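Local coordinates for serine-rich secreted cell wall anchored (LPXTG-motif ) protein (Lactobacillus reuteri ATCC 53608, PDB 5NXK) that probably serves as a cell-surface adhesin, its beta-solenoid domain mediating attachment of this gut bacterium to its host, at residues Ser115-Gly120 and Leu191-Ser196. Residues are numbered along the deposited sequence; the frame is centred on the assembly and turned at random.
Sequences SKTGAG and LTAVPS
The carbonyl of T117 is the hub: T117 O accepts a hydrogen bond of 2.9 Å from A193 N (N-H...O angle 154°). The donor stands above the carbonyl plane, 42° out of it. The same oxygen receives a CA-H...O contact from T192 CA at 3.5 Å, and S196 CB lies 3.6 Å from it. A water whose O lies 2.7 Å from S196 OG also donates a weak hydrogen bond to T117 O.

Alongside, the T117 side chain crosses L191 obliquely. With OG1 between backbone N and carbonyl carbon (chi1 56°), CG2 is anti to that carbon, beside the backbone N, and 3.3 Å from L191 O; OG1 faces L191 CD2 at 3.7 Å. L191 O is hydrogen-bonded to S166 OG.

A type I turn, A193-S196, closed by S196 N to A193 O at 2.9 Å, folds P195 and S196 against G118 and A119. S196 OG, anti to its backbone N, accepts hydrogen bonds from S198 N and G199 N, which fix its rotation.

This loop-to-loop contact between turns of the pectate lyase-like beta-solenoid joins the 113-115/122-127 and 186-191/200-205 strand connections; Y164 of strand 163-164 packs against T117 and L191.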
ATOM      1  N   SER A 115       5.485  -6.254   1.035  1.00 20.98           N
ATOM      2  CA  SER A 115       5.774  -6.707   2.395  1.00 19.91           C
ATOM      3  C   SER A 115       5.768  -8.214   2.503  1.00 23.13           C
ATOM      4  O   SER A 115       5.154  -8.906   1.683  1.00 24.10           O
ATOM      5  CB  SER A 115       4.746  -6.113   3.371  1.00 25.96           C
ATOM      6  OG  SER A 115       3.472  -6.703   3.161  1.00 24.58           O
ATOM      7  N   LYS A 116       6.468  -8.721   3.513  1.00 23.48           N
ATOM      8  CA  LYS A 116       6.346 -10.112   3.921  1.00 23.25           C
ATOM      9  C   LYS A 116       4.968 -10.319   4.541  1.00 23.61           C
ATOM     10  O   LYS A 116       4.510  -9.490   5.327  1.00 24.93           O
ATOM     11  CB  LYS A 116       7.425 -10.481   4.945  1.00 32.59           C
ATOM     12  CG  LYS A 116       8.765 -10.928   4.371  1.00 44.75           C
ATOM     13  CD  LYS A 116       9.789 -11.053   5.507  1.00 49.20           C
ATOM     14  CE  LYS A 116      11.159 -11.494   5.010  1.00 56.00           C
ATOM     15  NZ  LYS A 116      11.084 -12.432   3.866  1.00 67.13           N
ATOM     16  N   THR A 117       4.300 -11.408   4.180  1.00 19.00           N
ATOM     17  CA  THR A 117       2.941 -11.632   4.634  1.00 21.54           C
ATOM     18  C   THR A 117       2.873 -12.709   5.727  1.00 23.71           C
ATOM     19  O   THR A 117       1.793 -13.026   6.225  1.00 23.77           O
ATOM     20  CB  THR A 117       2.051 -12.023   3.455  1.00 28.31           C
ATOM     21  OG1 THR A 117       2.613 -13.173   2.802  1.00 26.84           O
ATOM     22  CG2 THR A 117       1.987 -10.867   2.462  1.00 20.39           C
ATOM     23  N   GLY A 118       4.025 -13.279   6.101  1.00 25.04           N
ATOM     24  CA  GLY A 118       4.030 -14.350   7.089  1.00 21.91           C
ATOM     25  C   GLY A 118       4.857 -14.017   8.322  1.00 23.64           C
ATOM     26  O   GLY A 118       5.427 -14.896   8.962  1.00 25.82           O
ATOM     27  N   ALA A 119       4.882 -12.740   8.684  1.00 24.48           N
ATOM     28  CA  ALA A 119       5.702 -12.275   9.792  1.00 23.88           C
ATOM     29  C   ALA A 119       4.983 -11.225  10.634  1.00 24.08           C
ATOM     30  O   ALA A 119       3.768 -11.312  10.863  1.00 22.29           O
ATOM     31  CB  ALA A 119       7.027 -11.719   9.265  1.00 23.99           C
ATOM     32  N   GLY A 120       5.733 -10.224  11.086  1.00 19.99           N
ATOM     33  CA  GLY A 120       5.176  -9.208  11.962  1.00 22.55           C
ATOM     34  C   GLY A 120       4.230  -8.248  11.261  1.00 25.21           C
ATOM     35  O   GLY A 120       4.098  -8.266  10.023  1.00 21.43           O
ATOM     36  N   LEU A 191      -2.773  -9.344   2.376  1.00 23.82           N
ATOM     37  CA  LEU A 191      -2.817 -10.791   2.548  1.00 20.83           C
ATOM     38  C   LEU A 191      -1.992 -11.192   3.772  1.00 20.02           C
ATOM     39  O   LEU A 191      -0.919 -10.637   4.008  1.00 23.06           O
ATOM     40  CB  LEU A 191      -2.279 -11.490   1.283  1.00 20.82           C
ATOM     41  CG  LEU A 191      -2.227 -13.024   1.201  1.00 26.68           C
ATOM     42  CD1 LEU A 191      -2.500 -13.498  -0.242  1.00 20.06           C
ATOM     43  CD2 LEU A 191      -0.875 -13.575   1.712  1.00 24.35           C
ATOM     44  N   THR A 192      -2.483 -12.146   4.552  1.00 20.82           N
ATOM     45  CA  THR A 192      -1.632 -12.765   5.563  1.00 23.12           C
ATOM     46  C   THR A 192      -1.502 -14.243   5.234  1.00 24.36           C
ATOM     47  O   THR A 192      -2.418 -14.857   4.710  1.00 25.11           O
ATOM     48  CB  THR A 192      -2.182 -12.591   6.999  1.00 22.89           C
ATOM     49  OG1 THR A 192      -3.359 -13.400   7.163  1.00 25.10           O
ATOM     50  CG2 THR A 192      -2.552 -11.129   7.264  1.00 18.95           C
ATOM     51  N   ALA A 193      -0.385 -14.826   5.627  1.00 26.96           N
ATOM     52  CA  ALA A 193      -0.121 -16.231   5.379  1.00 27.71           C
ATOM     53  C   ALA A 193       0.002 -16.892   6.740  1.00 25.53           C
ATOM     54  O   ALA A 193       0.075 -16.203   7.752  1.00 29.72           O
ATOM     55  CB  ALA A 193       1.147 -16.418   4.558  1.00 28.11           C
ATOM     56  N   VAL A 194       0.024 -18.216   6.759  1.00 23.19           N
ATOM     57  CA  VAL A 194      -0.032 -18.978   7.999  1.00 24.29           C
ATOM     58  C   VAL A 194       0.922 -18.503   9.089  1.00 28.47           C
ATOM     59  O   VAL A 194       0.498 -18.366  10.230  1.00 32.18           O
ATOM     60  CB  VAL A 194       0.220 -20.474   7.716  1.00 30.33           C
ATOM     61  CG1 VAL A 194       0.416 -21.249   9.013  1.00 31.43           C
ATOM     62  CG2 VAL A 194      -0.937 -21.044   6.903  1.00 36.78           C
ATOM     63  N   PRO A 195       2.188 -18.183   8.758  1.00 25.13           N
ATOM     64  CA  PRO A 195       2.972 -17.827   9.948  1.00 26.41           C
ATOM     65  C   PRO A 195       2.861 -16.353  10.393  1.00 26.35           C
ATOM     66  O   PRO A 195       3.601 -15.955  11.285  1.00 24.19           O
ATOM     67  CB  PRO A 195       4.420 -18.119   9.502  1.00 29.74           C
ATOM     68  CG  PRO A 195       4.298 -18.972   8.276  1.00 32.54           C
ATOM     69  CD  PRO A 195       3.046 -18.481   7.604  1.00 29.58           C
ATOM     70  N   SER A 196       1.911 -15.598   9.851  1.00 23.60           N
ATOM     71  CA  SER A 196       1.671 -14.206  10.270  1.00 23.64           C
ATOM     72  C   SER A 196       1.462 -14.088  11.779  1.00 21.37           C
ATOM     73  O   SER A 196       0.809 -14.934  12.385  1.00 23.21           O
ATOM     74  CB  SER A 196       0.446 -13.634   9.537  1.00 20.20           C
ATOM     75  OG  SER A 196       0.022 -12.394  10.094  1.00 22.11           O
TER
HETATM   76  O   HOH W   1       1.167 -10.687   8.409  1.00 25.43           O